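Local coordinates for protein racemase (PDB 3MKC) that probably works as an enzyme of the enolase superfamily, pairing an alpha+beta capping domain with a modified TIM barrel, at residues A113-A118 against Q128-T133; F236-L241 against L283-Y288; D287-G292 against G319-A324; R299-A304 against V332-Y337; A325-F330 against P372-D377. All blocks are in the same frame, centred on the assembly; numbering follows the deposited sequence.

Contact 1: residues A113-A118 against Q128-T133; sequences ALYDLA and QLLGGT
Two helices of the N-terminal capping domain pack here: Tyr115 and Ala118, one turn apart on helix 102-122, receive Leu129, at the end of the short helix 126-129, and Leu130 just after it. The short helix closes in a Schellman motif. Gly131 takes a positive phi of 122°, and its N donates back to Gln128 O at 3.1 Å, directly beyond the two leucines. The Tyr115 side chain stands with CG anti to the carbonyl carbon (chi1 -81°), an orientation that carries the ring along the flank of its helix to Leu130. The two side chains cross at about a right angle. Leu130 CD2 is 3.6 Å from Tyr115 CE1, and Leu130 CG lies 3.7 Å from the same ring carbon. Further along the phenol, Tyr115 OH approaches Leu130 CD2 to 3.7 Å, but this is packing alone; the polar partner of the hydroxyl is Thr295 OG1 on helix 293-306 of the barrel. Leu129 points at the longer helix and meets it with one branch. Its CD1 sits 3.7 Å from Ala118 CB and 4.0 Å from Tyr115 O. Another part of the helix surface packs on strand 29-38, with Ala113 and Leu117 on Val36. Between the segments the side chains meet by apolar packing, with one methyl also lying against a backbone carbonyl, while the polar end of Tyr115 is satisfied by a hydrogen bond reaching into the barrel domain.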
# COMPACT_ATOMS: atom_id res chain seq x y z
N ALA A 113 8.62 -4.27 -9.54
CA ALA A 113 9.07 -4.11 -10.92
C ALA A 113 9.23 -5.45 -11.64
O ALA A 113 9.14 -5.51 -12.87
CB ALA A 113 10.38 -3.34 -10.95
N LEU A 114 9.48 -6.52 -10.90
CA LEU A 114 9.63 -7.83 -11.52
C LEU A 114 8.30 -8.34 -12.03
O LEU A 114 8.23 -9.01 -13.06
CB LEU A 114 10.24 -8.83 -10.54
CG LEU A 114 11.72 -8.58 -10.23
CD1 LEU A 114 12.19 -9.58 -9.19
CD2 LEU A 114 12.55 -8.69 -11.50
N TYR A 115 7.23 -8.02 -11.31
CA TYR A 115 5.91 -8.46 -11.74
C TYR A 115 5.56 -7.75 -13.05
O TYR A 115 4.92 -8.33 -13.93
CB TYR A 115 4.87 -8.14 -10.66
CG TYR A 115 4.87 -9.17 -9.56
CD1 TYR A 115 4.17 -10.37 -9.71
CD2 TYR A 115 5.62 -8.99 -8.40
CE1 TYR A 115 4.24 -11.36 -8.74
CE2 TYR A 115 5.70 -9.98 -7.42
CZ TYR A 115 5.01 -11.16 -7.60
OH TYR A 115 5.10 -12.16 -6.66
N ASP A 116 5.99 -6.50 -13.18
CA ASP A 116 5.71 -5.74 -14.39
C ASP A 116 6.55 -6.32 -15.53
O ASP A 116 6.04 -6.58 -16.61
CB ASP A 116 6.03 -4.26 -14.17
CG ASP A 116 5.54 -3.37 -15.30
OD1 ASP A 116 4.49 -3.68 -15.90
OD2 ASP A 116 6.20 -2.35 -15.58
N LEU A 117 7.84 -6.53 -15.27
CA LEU A 117 8.73 -7.07 -16.28
C LEU A 117 8.36 -8.49 -16.71
O LEU A 117 8.23 -8.76 -17.90
CB LEU A 117 10.17 -7.04 -15.77
CG LEU A 117 11.24 -7.64 -16.68
CD1 LEU A 117 11.12 -7.07 -18.10
CD2 LEU A 117 12.62 -7.35 -16.09
N ALA A 118 8.18 -9.39 -15.75
CA ALA A 118 7.84 -10.78 -16.05
C ALA A 118 6.55 -10.87 -16.86
O ALA A 118 6.43 -11.68 -17.78
CB ALA A 118 7.69 -11.58 -14.76
N GLN A 128 -2.29 -12.47 -13.08
CA GLN A 128 -2.31 -13.86 -13.51
C GLN A 128 -1.05 -14.57 -13.03
O GLN A 128 -1.08 -15.76 -12.74
CB GLN A 128 -2.45 -13.97 -15.02
CG GLN A 128 -3.76 -13.37 -15.52
CD GLN A 128 -4.07 -13.75 -16.95
OE1 GLN A 128 -3.18 -13.88 -17.79
NE2 GLN A 128 -5.36 -13.91 -17.25
N LEU A 129 0.06 -13.84 -12.94
CA LEU A 129 1.30 -14.42 -12.45
C LEU A 129 1.13 -14.70 -10.96
O LEU A 129 1.79 -15.57 -10.40
CB LEU A 129 2.49 -13.46 -12.66
CG LEU A 129 2.86 -13.13 -14.11
CD1 LEU A 129 4.08 -12.21 -14.12
CD2 LEU A 129 3.15 -14.40 -14.89
N LEU A 130 0.24 -13.95 -10.31
CA LEU A 130 -0.03 -14.15 -8.89
C LEU A 130 -1.09 -15.23 -8.63
O LEU A 130 -1.48 -15.46 -7.49
CB LEU A 130 -0.45 -12.84 -8.22
CG LEU A 130 0.67 -11.83 -7.94
CD1 LEU A 130 0.09 -10.44 -7.75
CD2 LEU A 130 1.44 -12.27 -6.71
N GLY A 131 -1.57 -15.87 -9.69
CA GLY A 131 -2.56 -16.93 -9.51
C GLY A 131 -3.90 -16.80 -10.21
O GLY A 131 -4.69 -17.73 -10.21
N GLY A 132 -4.15 -15.64 -10.82
CA GLY A 132 -5.42 -15.46 -11.49
C GLY A 132 -6.49 -15.01 -10.51
O GLY A 132 -6.22 -14.80 -9.33
N THR A 133 -7.72 -14.88 -10.99
CA THR A 133 -8.80 -14.44 -10.12
C THR A 133 -10.13 -15.03 -10.52
O THR A 133 -10.30 -15.49 -11.65
CB THR A 133 -8.94 -12.90 -10.14
OG1 THR A 133 -9.96 -12.49 -9.23
CG2 THR A 133 -9.33 -12.43 -11.54

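Contact 2: residues F236-L241 against L283-Y288; sequences FAEATL and LLQSDY
Strand 236-238 and the segment that starts with strand 283-284 run with Phe236 abreast of Leu283 and Glu238 abreast of Gln285, their CA atoms 8.5 Å apart in the first pair, too far for direct backbone pairing. Phe236 holds CG between its backbone N and carbonyl carbon (chi1 71°), which swings the ring across to the second strand. There Phe236 CD2 touches Leu283 CD1 at 3.7 Å. At the far end of the ring, Phe236 CZ lies 3.5 Å from Gln285 NE2, with ring and amide planes steeply inclined. Both strands belong to the TIM barrel, and strand 261-262 lies between them, pairing with 283-284 and bonded to Ala237 through Cys261, which accounts for the gap. Glu238 OE2 lies close to Asp211 OD2, consistent with the acidic strand ends that commonly bind the metal in this superfamily. Gln285 reaches over with an extended chain, and its NE2 donates a weak hydrogen bond of 2.9 Å to Glu238 OE1, bent to 150° at the hydrogen. The amide and carboxylate planes are perpendicular (90°), and Gln285 OE1 rests 3.3 Å from Glu238 CG. The stronger partner of Glu238 OE1 is Lys177 NZ, which forms a salt bridge with it from strand 175-179.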
# COMPACT_ATOMS: atom_id res chain seq x y z
N PHE A 236 -13.45 0.14 10.42
CA PHE A 236 -12.27 -0.12 11.23
C PHE A 236 -11.65 1.09 11.90
O PHE A 236 -11.99 2.24 11.57
CB PHE A 236 -11.22 -0.93 10.44
CG PHE A 236 -10.50 -0.17 9.33
CD1 PHE A 236 -9.93 1.08 9.55
CD2 PHE A 236 -10.28 -0.79 8.11
CE1 PHE A 236 -9.15 1.70 8.56
CE2 PHE A 236 -9.50 -0.19 7.11
CZ PHE A 236 -8.93 1.06 7.34
N ALA A 237 -10.77 0.82 12.86
CA ALA A 237 -10.07 1.86 13.60
C ALA A 237 -8.59 1.68 13.30
O ALA A 237 -7.97 0.72 13.75
CB ALA A 237 -10.34 1.72 15.07
N GLU A 238 -8.04 2.62 12.54
CA GLU A 238 -6.63 2.59 12.13
C GLU A 238 -5.72 3.52 12.93
O GLU A 238 -6.13 4.60 13.33
CB GLU A 238 -6.54 2.97 10.65
CG GLU A 238 -5.13 3.17 10.13
CD GLU A 238 -5.13 3.59 8.67
OE1 GLU A 238 -6.05 3.18 7.94
OE2 GLU A 238 -4.20 4.32 8.26
N ALA A 239 -4.48 3.09 13.14
CA ALA A 239 -3.50 3.89 13.85
C ALA A 239 -4.05 4.47 15.15
O ALA A 239 -3.96 5.67 15.40
CB ALA A 239 -3.00 5.01 12.95
N THR A 240 -4.62 3.60 15.98
CA THR A 240 -5.17 4.02 17.26
C THR A 240 -4.03 4.18 18.27
O THR A 240 -3.87 5.24 18.87
CB THR A 240 -6.15 2.98 17.80
OG1 THR A 240 -5.52 1.69 17.82
CG2 THR A 240 -7.40 2.91 16.93
N LEU A 241 -3.23 3.13 18.42
CA LEU A 241 -2.13 3.17 19.37
C LEU A 241 -0.79 3.24 18.65
O LEU A 241 -0.74 3.13 17.42
CB LEU A 241 -2.17 1.94 20.27
CG LEU A 241 -3.40 1.91 21.20
CD1 LEU A 241 -3.50 0.57 21.91
CD2 LEU A 241 -3.28 3.05 22.19
N LEU A 283 -7.05 -6.65 10.99
CA LEU A 283 -6.63 -6.28 9.65
C LEU A 283 -5.21 -5.76 9.61
O LEU A 283 -4.80 -4.99 10.48
CB LEU A 283 -7.62 -5.22 9.15
CG LEU A 283 -7.66 -4.76 7.69
CD1 LEU A 283 -9.08 -4.26 7.37
CD2 LEU A 283 -6.63 -3.66 7.47
N LEU A 284 -4.46 -6.17 8.59
CA LEU A 284 -3.08 -5.75 8.39
C LEU A 284 -2.99 -4.76 7.24
O LEU A 284 -3.65 -4.93 6.21
CB LEU A 284 -2.21 -6.96 8.07
CG LEU A 284 -2.11 -8.03 9.16
CD1 LEU A 284 -1.41 -9.25 8.59
CD2 LEU A 284 -1.35 -7.48 10.37
N GLN A 285 -2.14 -3.75 7.39
CA GLN A 285 -1.98 -2.73 6.37
C GLN A 285 -0.58 -2.63 5.77
O GLN A 285 -0.18 -1.57 5.28
CB GLN A 285 -2.42 -1.38 6.94
CG GLN A 285 -3.85 -1.42 7.47
CD GLN A 285 -4.31 -0.11 8.08
OE1 GLN A 285 -3.62 0.47 8.92
NE2 GLN A 285 -5.48 0.36 7.68
N SER A 286 0.17 -3.74 5.82
CA SER A 286 1.52 -3.78 5.26
C SER A 286 1.49 -3.16 3.86
O SER A 286 0.65 -3.50 3.03
CB SER A 286 2.00 -5.22 5.20
OG SER A 286 1.87 -5.83 6.47
N ASP A 287 2.44 -2.27 3.60
CA ASP A 287 2.51 -1.53 2.33
C ASP A 287 3.28 -2.20 1.19
O ASP A 287 4.34 -2.78 1.40
CB ASP A 287 3.13 -0.15 2.62
CG ASP A 287 2.94 0.84 1.49
OD1 ASP A 287 3.06 0.46 0.31
OD2 ASP A 287 2.68 2.02 1.80
N TYR A 288 2.74 -2.08 -0.02
CA TYR A 288 3.34 -2.65 -1.22
C TYR A 288 4.80 -2.24 -1.39
O TYR A 288 5.66 -3.07 -1.67
CB TYR A 288 2.61 -2.17 -2.48
CG TYR A 288 1.13 -2.41 -2.50
CD1 TYR A 288 0.60 -3.61 -2.99
CD2 TYR A 288 0.24 -1.45 -2.02
CE1 TYR A 288 -0.77 -3.84 -3.01
CE2 TYR A 288 -1.13 -1.68 -2.04
CZ TYR A 288 -1.63 -2.87 -2.53
OH TYR A 288 -2.99 -3.11 -2.51

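Contact 3: residues D287-G292 against G319-A324; sequences DYNRCG and GITSAA
Tyr288 and Asn289, side by side in the loop that follows barrel strand 283-284, converge on Thr321 in the first turn of helix 319-331, where OG1 takes the bond and CG2 the ring. Within the loop, Asp287 begins an Asx turn, in which its OD1 accepts from Asn289 N at 2.9 Å, met on the anti side and 34° out of the carboxylate plane. With CG2 anti to the backbone N and OG1 beside it (chi1 -64°), Thr321 turns its methyl to the tyrosine and its OG1 to the amide. The Tyr288 ring and the threonine slant across each other; Thr321 CG2 comes nearest to Tyr288 CD2, at 3.5 Å, and lies 3.9 Å from Tyr288 CB. Asn289 arrives at about a right angle to the threonine. Its CG is wedged between backbone N and carbonyl carbon (chi1 52°), which brings the amide round to the helix. Asn289 ND2 donates to Thr321 OG1 over 3.2 Å, with the hydroxyl oxygen almost exactly in the amide plane. This buried oxygen has a second and stronger partner, Glu47 OE2 of the capping domain, so capping domain, barrel loop and helix are tied at one atom. Met112 of helix 102-122 packs on both Asn289 and Thr321. On the other branch of the amide, Asn289 OD1 lies 3.1 Å from Asp287 OD1, two acceptors without a bond between them.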
# COMPACT_ATOMS: atom_id res chain seq x y z
N ASP A 287 2.44 -2.27 3.60
CA ASP A 287 2.51 -1.53 2.33
C ASP A 287 3.28 -2.20 1.19
O ASP A 287 4.34 -2.78 1.40
CB ASP A 287 3.13 -0.15 2.62
CG ASP A 287 2.94 0.84 1.49
OD1 ASP A 287 3.06 0.46 0.31
OD2 ASP A 287 2.68 2.02 1.80
N TYR A 288 2.74 -2.08 -0.02
CA TYR A 288 3.34 -2.65 -1.22
C TYR A 288 4.80 -2.24 -1.39
O TYR A 288 5.66 -3.07 -1.67
CB TYR A 288 2.61 -2.17 -2.48
CG TYR A 288 1.13 -2.41 -2.50
CD1 TYR A 288 0.60 -3.61 -2.99
CD2 TYR A 288 0.24 -1.45 -2.02
CE1 TYR A 288 -0.77 -3.84 -3.01
CE2 TYR A 288 -1.13 -1.68 -2.04
CZ TYR A 288 -1.63 -2.87 -2.53
OH TYR A 288 -2.99 -3.11 -2.51
N ASN A 289 5.05 -0.95 -1.22
CA ASN A 289 6.39 -0.42 -1.43
C ASN A 289 7.25 -0.33 -0.17
O ASN A 289 8.27 0.36 -0.16
CB ASN A 289 6.30 0.95 -2.10
CG ASN A 289 5.37 1.90 -1.36
OD1 ASN A 289 5.56 2.18 -0.18
ND2 ASN A 289 4.35 2.41 -2.07
N ARG A 290 6.85 -1.05 0.87
CA ARG A 290 7.60 -1.05 2.12
C ARG A 290 7.92 -2.44 2.65
O ARG A 290 9.07 -2.75 2.96
CB ARG A 290 6.81 -0.33 3.23
CG ARG A 290 6.65 1.18 3.08
CD ARG A 290 5.71 1.70 4.17
NE ARG A 290 6.26 1.54 5.52
CZ ARG A 290 7.11 2.39 6.09
NH1 ARG A 290 7.51 3.47 5.42
NH2 ARG A 290 7.57 2.16 7.31
N CYS A 291 6.89 -3.28 2.73
CA CYS A 291 7.02 -4.60 3.34
C CYS A 291 7.66 -5.76 2.61
O CYS A 291 7.84 -6.82 3.21
CB CYS A 291 5.65 -5.07 3.83
SG CYS A 291 4.61 -5.75 2.52
N GLY A 292 7.99 -5.59 1.33
CA GLY A 292 8.58 -6.69 0.59
C GLY A 292 7.88 -6.92 -0.74
O GLY A 292 8.06 -7.94 -1.37
N GLY A 319 0.96 6.32 -9.28
CA GLY A 319 0.18 5.41 -10.08
C GLY A 319 0.80 4.03 -10.19
O GLY A 319 0.13 3.06 -10.54
N ILE A 320 2.09 3.94 -9.88
CA ILE A 320 2.78 2.65 -9.96
C ILE A 320 2.24 1.69 -8.90
O ILE A 320 1.94 0.53 -9.19
CB ILE A 320 4.30 2.83 -9.76
CG1 ILE A 320 4.86 3.74 -10.85
CG2 ILE A 320 4.99 1.47 -9.81
CD1 ILE A 320 6.36 3.96 -10.77
N THR A 321 2.11 2.18 -7.67
CA THR A 321 1.60 1.35 -6.59
C THR A 321 0.09 1.13 -6.74
O THR A 321 -0.42 0.05 -6.43
CB THR A 321 1.92 1.97 -5.22
OG1 THR A 321 3.34 2.01 -5.04
CG2 THR A 321 1.29 1.16 -4.09
N SER A 322 -0.63 2.13 -7.24
CA SER A 322 -2.07 1.98 -7.43
C SER A 322 -2.34 0.83 -8.40
O SER A 322 -3.32 0.10 -8.26
CB SER A 322 -2.70 3.27 -7.96
OG SER A 322 -2.84 4.23 -6.92
N ALA A 323 -1.48 0.68 -9.40
CA ALA A 323 -1.64 -0.39 -10.38
C ALA A 323 -1.41 -1.74 -9.70
O ALA A 323 -2.18 -2.69 -9.90
CB ALA A 323 -0.66 -0.21 -11.53
N ALA A 324 -0.35 -1.83 -8.91
CA ALA A 324 -0.03 -3.06 -8.22
C ALA A 324 -1.18 -3.43 -7.29
O ALA A 324 -1.52 -4.61 -7.15
CB ALA A 324 1.27 -2.91 -7.41

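Contact 4: residues R299-A304 against V332-Y337; sequences RITEMA and VGNAPY
Thr301, on barrel helix 293-306, packs against the loop in which Val332 and Asn334 lead from helix 319-331 into strand 339-340, an alpha-to-beta connection of the TIM barrel. At the root of its side chain, Thr301 CB lies 3.7 Å from Val332 CG1, the branch that the valine torsion (chi1 -170°) turns to the threonine. The hydroxyl touches the same methyl, Thr301 OG1 to Val332 CG1 being 3.7 Å, but its bonds go to Leu297 O one turn back and to Tyr328 OH on the neighbouring helix. The methyl branch takes the other direction: Thr301 CG2 stands 3.4 Å from Val332 O and 3.8 Å from Asn334 CG, filling the corner between that carbonyl and the asparagine. The asparagine amide is pinned by its own partners, OD1 receiving from Val311 N of strand 310-311 and ND2 bonded to Thr305 OG1 and Val309 O. Held by these bonds, the amide offers its carbon CG as a fixed surface against which the threonine methyl packs. One turn further along the helix, Ala304 CB approaches Asn334 ND2 to 4.2 Å.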
# COMPACT_ATOMS: atom_id res chain seq x y z
N ARG A 299 2.48 -13.83 0.73
CA ARG A 299 2.73 -14.70 1.87
C ARG A 299 1.98 -14.19 3.09
O ARG A 299 1.38 -14.96 3.84
CB ARG A 299 4.22 -14.79 2.18
CG ARG A 299 4.96 -15.73 1.24
CD ARG A 299 6.38 -15.96 1.68
NE ARG A 299 7.24 -14.81 1.42
CZ ARG A 299 8.18 -14.77 0.47
NH1 ARG A 299 8.38 -15.82 -0.30
NH2 ARG A 299 8.94 -13.70 0.32
N ILE A 300 2.01 -12.88 3.26
CA ILE A 300 1.34 -12.24 4.38
C ILE A 300 -0.17 -12.47 4.33
O ILE A 300 -0.80 -12.75 5.35
CB ILE A 300 1.61 -10.73 4.37
CG1 ILE A 300 3.08 -10.49 4.70
CG2 ILE A 300 0.67 -10.02 5.33
CD1 ILE A 300 3.50 -9.03 4.55
N THR A 301 -0.76 -12.36 3.15
CA THR A 301 -2.20 -12.53 3.03
C THR A 301 -2.68 -13.96 3.22
O THR A 301 -3.72 -14.19 3.83
CB THR A 301 -2.70 -11.99 1.68
OG1 THR A 301 -2.30 -10.62 1.54
CG2 THR A 301 -4.23 -12.06 1.62
N GLU A 302 -1.93 -14.93 2.71
CA GLU A 302 -2.33 -16.32 2.85
C GLU A 302 -2.25 -16.70 4.31
O GLU A 302 -3.07 -17.47 4.80
CB GLU A 302 -1.46 -17.24 1.98
CG GLU A 302 -1.62 -16.93 0.48
CD GLU A 302 -1.02 -17.99 -0.45
OE1 GLU A 302 -0.06 -18.68 -0.05
OE2 GLU A 302 -1.50 -18.10 -1.59
N MSE A 303 -1.27 -16.14 5.02
CA MSE A 303 -1.12 -16.40 6.45
C MSE A 303 -2.28 -15.74 7.18
O MSE A 303 -2.88 -16.30 8.10
CB MSE A 303 0.21 -15.82 6.96
CG MSE A 303 0.34 -15.77 8.51
SE MSE A 303 2.02 -15.16 9.21
CE MSE A 303 2.05 -13.46 8.40
N ALA A 304 -2.60 -14.53 6.74
CA ALA A 304 -3.69 -13.77 7.33
C ALA A 304 -5.01 -14.51 7.18
O ALA A 304 -5.75 -14.68 8.14
CB ALA A 304 -3.78 -12.40 6.68
N VAL A 332 -4.78 -11.71 -4.98
CA VAL A 332 -4.36 -11.97 -3.60
C VAL A 332 -5.32 -11.51 -2.51
O VAL A 332 -5.50 -12.21 -1.52
CB VAL A 332 -2.99 -11.30 -3.34
CG1 VAL A 332 -2.43 -11.75 -2.00
CG2 VAL A 332 -2.03 -11.62 -4.48
N GLY A 333 -5.90 -10.33 -2.69
CA GLY A 333 -6.82 -9.77 -1.71
C GLY A 333 -7.81 -10.72 -1.08
O GLY A 333 -8.41 -11.56 -1.76
N ASN A 334 -7.98 -10.61 0.24
CA ASN A 334 -8.91 -11.46 0.96
C ASN A 334 -9.98 -10.65 1.67
O ASN A 334 -10.74 -11.19 2.48
CB ASN A 334 -8.16 -12.33 1.98
CG ASN A 334 -7.67 -11.54 3.19
OD1 ASN A 334 -7.77 -10.32 3.23
ND2 ASN A 334 -7.13 -12.25 4.18
N ALA A 335 -10.06 -9.36 1.34
CA ALA A 335 -11.03 -8.47 1.96
C ALA A 335 -11.96 -7.80 0.95
O ALA A 335 -11.67 -7.79 -0.24
CB ALA A 335 -10.31 -7.40 2.78
N PRO A 336 -13.08 -7.23 1.42
CA PRO A 336 -14.04 -6.56 0.53
C PRO A 336 -13.49 -5.32 -0.17
O PRO A 336 -13.95 -4.96 -1.25
CB PRO A 336 -15.19 -6.18 1.47
CG PRO A 336 -15.05 -7.12 2.63
CD PRO A 336 -13.56 -7.21 2.81
N TYR A 337 -12.53 -4.66 0.46
CA TYR A 337 -11.95 -3.45 -0.10
C TYR A 337 -10.43 -3.47 0.04
O TYR A 337 -9.86 -4.38 0.65
CB TYR A 337 -12.47 -2.22 0.64
CG TYR A 337 -13.98 -2.19 0.84
CD1 TYR A 337 -14.84 -2.04 -0.25
CD2 TYR A 337 -14.53 -2.29 2.11
CE1 TYR A 337 -16.21 -1.99 -0.07
CE2 TYR A 337 -15.91 -2.24 2.30
CZ TYR A 337 -16.75 -2.09 1.21
OH TYR A 337 -18.11 -2.03 1.38

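Contact 5: residues A325-F330 against P372-D377; sequences AIHYQF and PGLGID
His327 lays its imidazole against the carbonyl groups of Gly373 and Leu374, its ring meeting their oxygens obliquely. CG is anti to the carbonyl carbon (chi1 -76°), which carries the ring out from helix 319-331 to the turn at 372-375. His327 CE1 comes to 3.2 Å from Gly373 O. At another ring carbon, His327 CD2 meets the Leu374 methyl CD2 at 4.0 Å, the two side chains slanting past each other. No direct bond joins the segments; two waters in the plane of the imidazole do the work at NE2. Water 1 accepts a weak bond of 3.1 Å from His327 NE2 and donates to Gly373 O. Water 2 lies 3.0 Å from His327 NE2 and donates to Leu374 O at 2.7 Å. The remaining ring nitrogen, ND1, is hydrogen-bonded to the backbone Tyr127 N, so both nitrogens are engaged and the rotation of the ring is fixed. With ND1 receiving from an amide, the proton probably sits on NE2, in keeping with the bond to water 1. Ala126 packs on both His327 and Leu374. The turn itself is closed by Gly375 N donating to Pro372 O at 3.1 Å, and its backbone also bonds to Val124 and Ala126. This is a type II' beta turn, with glycine in the second position as such turns commonly have, and it belongs to the C-terminal chain that passes back from the barrel to the capping domain, as in other enolase-superfamily members.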
# COMPACT_ATOMS: atom_id res chain seq x y z
N ALA A 325 -1.78 -2.42 -6.67
CA ALA A 325 -2.89 -2.61 -5.73
C ALA A 325 -4.10 -3.27 -6.39
O ALA A 325 -4.76 -4.11 -5.79
CB ALA A 325 -3.29 -1.27 -5.11
N ILE A 326 -4.40 -2.89 -7.62
CA ILE A 326 -5.53 -3.50 -8.31
C ILE A 326 -5.22 -4.96 -8.62
O ILE A 326 -6.06 -5.84 -8.46
CB ILE A 326 -5.87 -2.74 -9.62
CG1 ILE A 326 -6.42 -1.36 -9.28
CG2 ILE A 326 -6.88 -3.54 -10.43
CD1 ILE A 326 -6.66 -0.48 -10.50
N HIS A 327 -3.99 -5.22 -9.07
CA HIS A 327 -3.61 -6.58 -9.40
C HIS A 327 -3.61 -7.41 -8.13
O HIS A 327 -4.00 -8.57 -8.13
CB HIS A 327 -2.24 -6.60 -10.08
CG HIS A 327 -2.27 -6.16 -11.50
ND1 HIS A 327 -2.33 -7.05 -12.55
CD2 HIS A 327 -2.29 -4.92 -12.06
CE1 HIS A 327 -2.37 -6.38 -13.69
NE2 HIS A 327 -2.35 -5.08 -13.42
N TYR A 328 -3.17 -6.78 -7.04
CA TYR A 328 -3.15 -7.44 -5.73
C TYR A 328 -4.56 -7.85 -5.31
O TYR A 328 -4.82 -9.01 -4.98
CB TYR A 328 -2.58 -6.48 -4.68
CG TYR A 328 -2.85 -6.96 -3.26
CD1 TYR A 328 -2.02 -7.90 -2.65
CD2 TYR A 328 -4.00 -6.54 -2.58
CE1 TYR A 328 -2.34 -8.42 -1.40
CE2 TYR A 328 -4.32 -7.06 -1.33
CZ TYR A 328 -3.49 -8.01 -0.74
OH TYR A 328 -3.82 -8.56 0.47
N GLN A 329 -5.50 -6.91 -5.35
CA GLN A 329 -6.86 -7.21 -4.92
C GLN A 329 -7.52 -8.30 -5.74
O GLN A 329 -8.31 -9.08 -5.22
CB GLN A 329 -7.73 -5.95 -4.93
CG GLN A 329 -9.09 -6.17 -4.25
CD GLN A 329 -8.98 -6.32 -2.74
OE1 GLN A 329 -7.90 -6.50 -2.19
NE2 GLN A 329 -10.12 -6.25 -2.06
N PHE A 330 -7.20 -8.38 -7.03
CA PHE A 330 -7.80 -9.41 -7.87
C PHE A 330 -7.29 -10.82 -7.57
O PHE A 330 -8.09 -11.75 -7.42
CB PHE A 330 -7.55 -9.10 -9.35
CG PHE A 330 -8.65 -8.29 -9.98
CD1 PHE A 330 -9.89 -8.88 -10.25
CD2 PHE A 330 -8.46 -6.95 -10.28
CE1 PHE A 330 -10.93 -8.12 -10.80
CE2 PHE A 330 -9.49 -6.19 -10.84
CZ PHE A 330 -10.73 -6.78 -11.10
N PRO A 372 -0.35 -6.39 -20.18
CA PRO A 372 0.71 -7.24 -19.62
C PRO A 372 1.32 -6.55 -18.41
O PRO A 372 1.28 -5.32 -18.30
CB PRO A 372 1.70 -7.35 -20.77
CG PRO A 372 0.83 -7.25 -21.99
CD PRO A 372 -0.10 -6.12 -21.61
N GLY A 373 1.91 -7.33 -17.50
CA GLY A 373 2.51 -6.74 -16.32
C GLY A 373 1.57 -5.88 -15.51
O GLY A 373 0.40 -6.23 -15.31
N LEU A 374 2.06 -4.73 -15.04
CA LEU A 374 1.25 -3.82 -14.25
C LEU A 374 0.43 -2.86 -15.09
O LEU A 374 -0.37 -2.08 -14.57
CB LEU A 374 2.13 -3.05 -13.27
CG LEU A 374 2.72 -3.90 -12.15
CD1 LEU A 374 3.63 -3.06 -11.27
CD2 LEU A 374 1.60 -4.51 -11.32
N GLY A 375 0.64 -2.91 -16.40
CA GLY A 375 -0.11 -2.04 -17.30
C GLY A 375 0.13 -0.57 -17.10
O GLY A 375 -0.81 0.23 -17.03
N ILE A 376 1.40 -0.18 -17.02
CA ILE A 376 1.73 1.22 -16.85
C ILE A 376 3.05 1.57 -17.51
O ILE A 376 3.86 0.69 -17.82
CB ILE A 376 1.87 1.60 -15.36
CG1 ILE A 376 2.84 0.63 -14.67
CG2 ILE A 376 0.50 1.61 -14.69
CD1 ILE A 376 3.11 0.98 -13.22
N ASP A 377 3.26 2.86 -17.71
CA ASP A 377 4.50 3.34 -18.29
C ASP A 377 4.76 4.76 -17.80
O ASP A 377 3.84 5.49 -17.44
CB ASP A 377 4.44 3.31 -19.82
CG ASP A 377 5.81 3.13 -20.45
OD1 ASP A 377 6.81 3.10 -19.71
OD2 ASP A 377 5.88 3.00 -21.69
O HOH W 1 -2.07 -4.78 -16.49
O HOH W 2 -3.05 -2.49 -14.68

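Overall arrangement
Contacts 1 and 5 form one cluster, their centres 8 Å apart, where the capping domain meets the barrel: Asp116 OD1 takes Leu374 N at 2.8 Å, and Thr133 OG1 bonds to Phe330 O. Helix 319-331 links this cluster to contact 3, centred 10 Å from contact 5; Tyr288 OH lies against Ala325 CB. Contact 3 shares Asp287 and Tyr288 with contact 2, and Leu284 CD1 meets Ile300 CG2 to bring in contact 4, which also joins contact 5 through Gly333 N and Tyr328 O. Contacts 1 and 2 lie on opposite sides of the chain's centre, 25 Å apart between centres. In this superfamily the active site lies between barrel and cap, probably near contacts 2 and 3.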